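Local structure of mandelate racemase/muconate lactonizing protein (Paenibacillus sp., 3V5C) at residues 92-97 and 286-292; 316-320 and 345-350. The protein probably dehydrates galacturonate, as a magnesium-binding member of the mandelate racemase/muconate lactonizing group of the enolase superfamily. The protein carries 1 engineered substitution. One frame throughout, in Å; residues are numbered along the deposited sequence.

Contact 1 (92-97 and 286-292)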
loop_
_atom_site.group_PDB
_atom_site.type_symbol
_atom_site.label_atom_id
_atom_site.label_comp_id
_atom_site.label_asym_id
_atom_site.label_seq_id
_atom_site.Cartn_x
_atom_site.Cartn_y
_atom_site.Cartn_z
ATOM N N ARG A 92 -15.614 6.517 -6.373
ATOM C CA ARG A 92 -14.190 6.221 -6.196
ATOM C C ARG A 92 -13.890 4.782 -5.787
ATOM O O ARG A 92 -13.184 4.073 -6.502
ATOM C CB ARG A 92 -13.576 7.191 -5.191
ATOM C CG ARG A 92 -13.510 8.603 -5.729
ATOM C CD ARG A 92 -12.954 9.586 -4.718
ATOM N NE ARG A 92 -12.917 10.918 -5.311
ATOM C CZ ARG A 92 -12.284 11.956 -4.784
ATOM N NH1 ARG A 92 -11.643 11.833 -3.621
ATOM N NH2 ARG A 92 -12.306 13.131 -5.413
ATOM N N LEU A 93 -14.417 4.352 -4.646
ATOM C CA LEU A 93 -14.088 3.022 -4.132
ATOM C C LEU A 93 -14.545 1.918 -5.094
ATOM O O LEU A 93 -13.882 0.883 -5.231
ATOM C CB LEU A 93 -14.706 2.796 -2.758
ATOM C CG LEU A 93 -14.358 3.833 -1.688
ATOM C CD1 LEU A 93 -15.138 3.556 -0.408
ATOM C CD2 LEU A 93 -12.828 3.886 -1.450
ATOM N N GLN A 94 -15.671 2.154 -5.757
ATOM C CA GLN A 94 -16.295 1.151 -6.602
ATOM C C GLN A 94 -15.645 1.072 -7.978
ATOM O O GLN A 94 -15.486 -0.013 -8.530
ATOM C CB GLN A 94 -17.774 1.489 -6.789
ATOM C CG GLN A 94 -18.608 1.415 -5.517
ATOM C CD GLN A 94 -18.561 2.687 -4.677
ATOM O OE1 GLN A 94 -17.948 3.695 -5.055
ATOM N NE2 GLN A 94 -19.213 2.639 -3.519
ATOM N N LEU A 95 -15.256 2.224 -8.528
ATOM C CA LEU A 95 -14.883 2.245 -9.938
ATOM C C LEU A 95 -13.620 3.002 -10.341
ATOM O O LEU A 95 -13.261 2.987 -11.522
ATOM C CB LEU A 95 -16.065 2.780 -10.777
ATOM C CG LEU A 95 -17.339 1.947 -10.860
ATOM C CD1 LEU A 95 -18.386 2.736 -11.682
ATOM C CD2 LEU A 95 -17.051 0.588 -11.464
ATOM N N GLU A 96 -12.923 3.638 -9.412
ATOM C CA GLU A 96 -11.787 4.461 -9.834
ATOM C C GLU A 96 -10.743 3.609 -10.549
ATOM O O GLU A 96 -10.134 4.042 -11.525
ATOM C CB GLU A 96 -11.129 5.216 -8.681
ATOM C CG GLU A 96 -10.449 4.353 -7.629
ATOM C CD GLU A 96 -9.960 5.188 -6.461
ATOM O OE1 GLU A 96 -9.603 4.585 -5.447
ATOM O OE2 GLU A 96 -9.934 6.435 -6.575
ATOM N N TYR A 97 -10.517 2.401 -10.054
ATOM C CA TYR A 97 -9.468 1.599 -10.653
ATOM C C TYR A 97 -9.844 1.075 -12.040
ATOM O O TYR A 97 -9.100 1.279 -12.990
ATOM C CB TYR A 97 -8.958 0.501 -9.692
ATOM C CG TYR A 97 -8.095 1.061 -8.574
ATOM C CD1 TYR A 97 -6.863 1.652 -8.860
ATOM C CD2 TYR A 97 -8.504 1.032 -7.237
ATOM C CE1 TYR A 97 -6.047 2.179 -7.886
ATOM C CE2 TYR A 97 -7.671 1.553 -6.236
ATOM C CZ TYR A 97 -6.450 2.142 -6.582
ATOM O OH TYR A 97 -5.600 2.661 -5.626
ATOM N N ILE A 286 -4.205 2.433 0.185
ATOM C CA ILE A 286 -4.273 2.658 -1.263
ATOM C C ILE A 286 -5.622 2.272 -1.888
ATOM O O ILE A 286 -5.959 2.734 -2.985
ATOM C CB ILE A 286 -3.101 1.930 -1.958
ATOM C CG1 ILE A 286 -3.010 2.301 -3.432
ATOM C CG2 ILE A 286 -3.243 0.410 -1.803
ATOM C CD1 ILE A 286 -2.742 3.763 -3.686
ATOM N N ILE A 287 -6.383 1.420 -1.208
ATOM C CA ILE A 287 -7.712 1.011 -1.661
ATOM C C ILE A 287 -8.802 1.852 -0.967
ATOM O O ILE A 287 -9.736 2.337 -1.611
ATOM C CB ILE A 287 -7.982 -0.479 -1.382
ATOM C CG1 ILE A 287 -6.856 -1.369 -1.917
ATOM C CG2 ILE A 287 -9.334 -0.909 -1.973
ATOM C CD1 ILE A 287 -6.656 -1.284 -3.408
ATOM N N TRP A 288 -8.685 2.012 0.349
ATOM C CA TRP A 288 -9.616 2.846 1.108
ATOM C C TRP A 288 -8.797 3.790 1.988
ATOM O O TRP A 288 -8.200 3.349 2.967
ATOM C CB TRP A 288 -10.535 1.973 1.966
ATOM C CG TRP A 288 -11.446 2.759 2.842
ATOM C CD1 TRP A 288 -12.627 3.346 2.479
ATOM C CD2 TRP A 288 -11.245 3.082 4.230
ATOM N NE1 TRP A 288 -13.185 3.993 3.561
ATOM C CE2 TRP A 288 -12.353 3.853 4.643
ATOM C CE3 TRP A 288 -10.238 2.789 5.163
ATOM C CZ2 TRP A 288 -12.484 4.335 5.951
ATOM C CZ3 TRP A 288 -10.370 3.270 6.462
ATOM C CH2 TRP A 288 -11.483 4.035 6.841
ATOM N N PRO A 289 -8.785 5.092 1.674
ATOM C CA PRO A 289 -9.717 5.844 0.828
ATOM C C PRO A 289 -9.449 5.811 -0.677
ATOM O O PRO A 289 -10.293 6.314 -1.426
ATOM C CB PRO A 289 -9.551 7.273 1.332
ATOM C CG PRO A 289 -8.094 7.336 1.727
ATOM C CD PRO A 289 -7.838 5.991 2.366
ATOM N N GLY A 290 -8.330 5.248 -1.123
ATOM C CA GLY A 290 -8.152 5.079 -2.556
ATOM C C GLY A 290 -7.243 6.034 -3.311
ATOM O O GLY A 290 -6.612 6.934 -2.744
ATOM N N PHE A 291 -7.183 5.788 -4.617
ATOM C CA PHE A 291 -6.244 6.422 -5.533
ATOM C C PHE A 291 -6.560 7.904 -5.766
ATOM O O PHE A 291 -5.672 8.752 -5.661
ATOM C CB PHE A 291 -6.272 5.667 -6.873
ATOM C CG PHE A 291 -5.086 5.971 -7.779
ATOM C CD1 PHE A 291 -3.957 5.164 -7.763
ATOM C CD2 PHE A 291 -5.117 7.053 -8.658
ATOM C CE1 PHE A 291 -2.873 5.432 -8.584
ATOM C CE2 PHE A 291 -4.033 7.325 -9.502
ATOM C CZ PHE A 291 -2.901 6.510 -9.455
ATOM N N THR A 292 -7.807 8.195 -6.125
ATOM C CA THR A 292 -8.237 9.567 -6.394
ATOM C C THR A 292 -8.080 10.429 -5.140
ATOM O O THR A 292 -7.573 11.563 -5.195
ATOM C CB THR A 292 -9.691 9.583 -6.899
ATOM O OG1 THR A 292 -9.753 8.808 -8.099
ATOM C CG2 THR A 292 -10.122 11.015 -7.214
HETATM O O HOH W 1 -10.141 7.549 -3.948
HETATM O O HOH W 2 -10.357 2.284 -4.240
#
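Glu96 on helix 92-107 holds the first turn of helix 291-303, a barrel helix of the enolase fold. Gly290 is its N-cap, and the Glu96 carboxylate takes the first backbone N-H groups beyond. Glu96 OE1 accepts from Phe291 N and Glu96 OE2 from Thr292 N, each at 2.8 Å, both from above the carboxylate plane. OE2 also takes the Thr292 hydroxyl, nearly along the C-O bond. One water donates to Glu96 OE2 and Pro289 O, another to Glu96 OE1 and Ile287 O. The helix start would favour a negative charge here. Glu96 CG sits between its backbone N and carbonyl carbon (chi1 66°), and the chain beyond extends to the turn.

In the same tight part, the Tyr97 and Phe291 side chains cross at about a right angle, their ring planes at 75°; Tyr97 CZ lies 3.5 Å from Phe291 CB. Thr292 CG2 sits over one face of the Arg92 guanidinium, whose NE is hydrogen-bonded to Leu87 O and NH2 salt-bridged to Glu296.

The looser side is Leu93 CD1 at the indole edge of the exposed Trp288, 3.8 Å from Trp288 CD1. At the buried end, Tyr97 OH donates to Ile286 O at 2.7 Å, tilted 32° from the carbonyl plane.

Contact 2 (316-320 and 345-350); sequences AYGIY and MDVSGY
Tyr320 on helix 317-325, a helix of the enolase-fold barrel, meets Met345, Val347 and Tyr350. The other segment is the short strand 345-346, paired with strand 368-369, and the type I turn from Val347 to Tyr350. Tyr320 has the largest area buried here, followed by Met345 and Tyr350.

Tyr320 and Tyr350 form an edge-to-face (T-shaped) pair. The centroids of their rings are 4.7 Å apart and the planes meet at 63°. Tyr320 CD1 points at the middle of the Tyr350 ring, 3.4 Å above its plane. Tyr350 OH comes up beside Tyr320 CB and is hydrogen-bonded to Phe365 O.

Val347 lies over one face of Tyr320. Its CG1 makes a CH-pi contact, 3.9 Å from the centroid of the Tyr320 ring and 24° off the normal. Ile319 CB lies over the opposite face, so the ring is held between two aliphatic groups.

Met345 is extended from CA to SD and then turns about the CG-SD bond (chi3 98°). The bend brings Met345 CE within 4.1 Å of both Tyr320 CE2 and Ala316 CB. Met345 SD approaches the edge of the Tyr317 ring, 4.2 Å from Tyr317 CD2.

No hydrogen bond crosses between the two segments. The contact therefore rests on shape fit, dispersion and aromatic packing.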
loop_
_atom_site.group_PDB
_atom_site.type_symbol
_atom_site.label_atom_id
_atom_site.label_comp_id
_atom_site.label_asym_id
_atom_site.label_seq_id
_atom_site.Cartn_x
_atom_site.Cartn_y
_atom_site.Cartn_z
ATOM N N ALA A 316 -3.305 -7.486 -3.085
ATOM C CA ALA A 316 -2.165 -7.476 -3.984
ATOM C C ALA A 316 -2.276 -6.361 -5.008
ATOM O O ALA A 316 -1.269 -5.765 -5.387
ATOM C CB ALA A 316 -2.001 -8.828 -4.678
ATOM N N TYR A 317 -3.498 -6.061 -5.432
ATOM C CA TYR A 317 -3.677 -5.072 -6.493
ATOM C C TYR A 317 -3.131 -3.712 -6.075
ATOM O O TYR A 317 -2.618 -2.958 -6.893
ATOM C CB TYR A 317 -5.155 -4.949 -6.851
ATOM C CG TYR A 317 -5.419 -4.041 -8.030
ATOM C CD1 TYR A 317 -5.653 -2.682 -7.847
ATOM C CD2 TYR A 317 -5.406 -4.548 -9.327
ATOM C CE1 TYR A 317 -5.898 -1.857 -8.929
ATOM C CE2 TYR A 317 -5.645 -3.718 -10.438
ATOM C CZ TYR A 317 -5.889 -2.376 -10.211
ATOM O OH TYR A 317 -6.130 -1.543 -11.273
ATOM N N GLY A 318 -3.238 -3.398 -4.785
ATOM C CA GLY A 318 -2.794 -2.109 -4.280
ATOM C C GLY A 318 -1.314 -1.835 -4.446
ATOM O O GLY A 318 -0.896 -0.679 -4.462
ATOM N N ILE A 319 -0.508 -2.893 -4.545
ATOM C CA ILE A 319 0.911 -2.725 -4.779
ATOM C C ILE A 319 1.170 -1.972 -6.078
ATOM O O ILE A 319 1.956 -1.004 -6.116
ATOM C CB ILE A 319 1.585 -4.105 -4.831
ATOM C CG1 ILE A 319 1.422 -4.793 -3.474
ATOM C CG2 ILE A 319 3.058 -3.972 -5.250
ATOM C CD1 ILE A 319 1.882 -6.265 -3.514
ATOM N N TYR A 320 0.505 -2.420 -7.140
ATOM C CA TYR A 320 0.724 -1.899 -8.485
ATOM C C TYR A 320 0.127 -0.496 -8.593
ATOM O O TYR A 320 0.736 0.411 -9.160
ATOM C CB TYR A 320 0.177 -2.914 -9.519
ATOM C CG TYR A 320 0.705 -4.282 -9.136
ATOM C CD1 TYR A 320 2.039 -4.608 -9.363
ATOM C CD2 TYR A 320 -0.084 -5.192 -8.444
ATOM C CE1 TYR A 320 2.562 -5.822 -8.938
ATOM C CE2 TYR A 320 0.426 -6.417 -8.032
ATOM C CZ TYR A 320 1.752 -6.726 -8.284
ATOM O OH TYR A 320 2.288 -7.935 -7.858
ATOM N N MET A 345 -4.376 -12.826 -12.714
ATOM C CA MET A 345 -3.898 -11.450 -12.648
ATOM C C MET A 345 -2.403 -11.400 -12.954
ATOM O O MET A 345 -1.563 -11.546 -12.059
ATOM C CB MET A 345 -4.219 -10.840 -11.275
ATOM C CG MET A 345 -3.907 -9.326 -11.170
ATOM S SD MET A 345 -4.467 -8.620 -9.596
ATOM C CE MET A 345 -2.950 -8.622 -8.656
ATOM N N ASP A 346 -2.069 -11.223 -14.230
ATOM C CA ASP A 346 -0.675 -11.275 -14.684
ATOM C C ASP A 346 0.035 -9.948 -14.435
ATOM O O ASP A 346 -0.227 -8.951 -15.113
ATOM C CB ASP A 346 -0.659 -11.631 -16.176
ATOM C CG ASP A 346 0.739 -11.735 -16.763
ATOM O OD1 ASP A 346 1.730 -11.411 -16.090
ATOM O OD2 ASP A 346 0.834 -12.130 -17.952
ATOM N N VAL A 347 0.936 -9.959 -13.458
ATOM C CA VAL A 347 1.695 -8.775 -13.075
ATOM C C VAL A 347 3.147 -8.861 -13.536
ATOM O O VAL A 347 3.998 -8.109 -13.076
ATOM C CB VAL A 347 1.634 -8.553 -11.549
ATOM C CG1 VAL A 347 0.196 -8.371 -11.099
ATOM C CG2 VAL A 347 2.279 -9.736 -10.814
ATOM N N SER A 348 3.423 -9.754 -14.488
ATOM C CA SER A 348 4.802 -10.010 -14.916
ATOM C C SER A 348 5.475 -8.817 -15.608
ATOM O O SER A 348 6.702 -8.797 -15.791
ATOM C CB SER A 348 4.847 -11.238 -15.823
ATOM O OG SER A 348 4.215 -10.973 -17.054
ATOM N N GLY A 349 4.687 -7.820 -15.995
ATOM C CA GLY A 349 5.259 -6.595 -16.532
ATOM C C GLY A 349 6.052 -5.816 -15.489
ATOM O O GLY A 349 6.895 -4.988 -15.829
ATOM N N TYR A 350 5.776 -6.072 -14.213
ATOM C CA TYR A 350 6.504 -5.443 -13.117
ATOM C C TYR A 350 7.669 -6.322 -12.684
ATOM O O TYR A 350 7.574 -7.546 -12.711
ATOM C CB TYR A 350 5.591 -5.260 -11.900
ATOM C CG TYR A 350 4.484 -4.239 -12.071
ATOM C CD1 TYR A 350 3.334 -4.529 -12.810
ATOM C CD2 TYR A 350 4.572 -2.998 -11.453
ATOM C CE1 TYR A 350 2.310 -3.594 -12.949
ATOM C CE2 TYR A 350 3.556 -2.061 -11.590
ATOM C CZ TYR A 350 2.429 -2.363 -12.337
ATOM O OH TYR A 350 1.424 -1.418 -12.458
#

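Overall arrangement
The two contacts follow one another along the chain and touch in space. Their centres are about 16 Å apart. Tyr97 of contact 1 packs edge-to-face with Tyr317 of contact 2, and Tyr97 CD1 lies 3.6 Å from Tyr317 CE1. Ile286 CG2 is 3.6 Å from Gly318 CA, and Ile287 also reaches that glycine. Helix 317-325 is thus touched by both segments of contact 1 and packs in turn on 345-350. The magnesium ion, bound by Glu238 and Asp261, lies about 11 Å from the side chain of Trp288, so contact 1 does not reach it. Neither Glu238 nor Asp261 belongs to either contact.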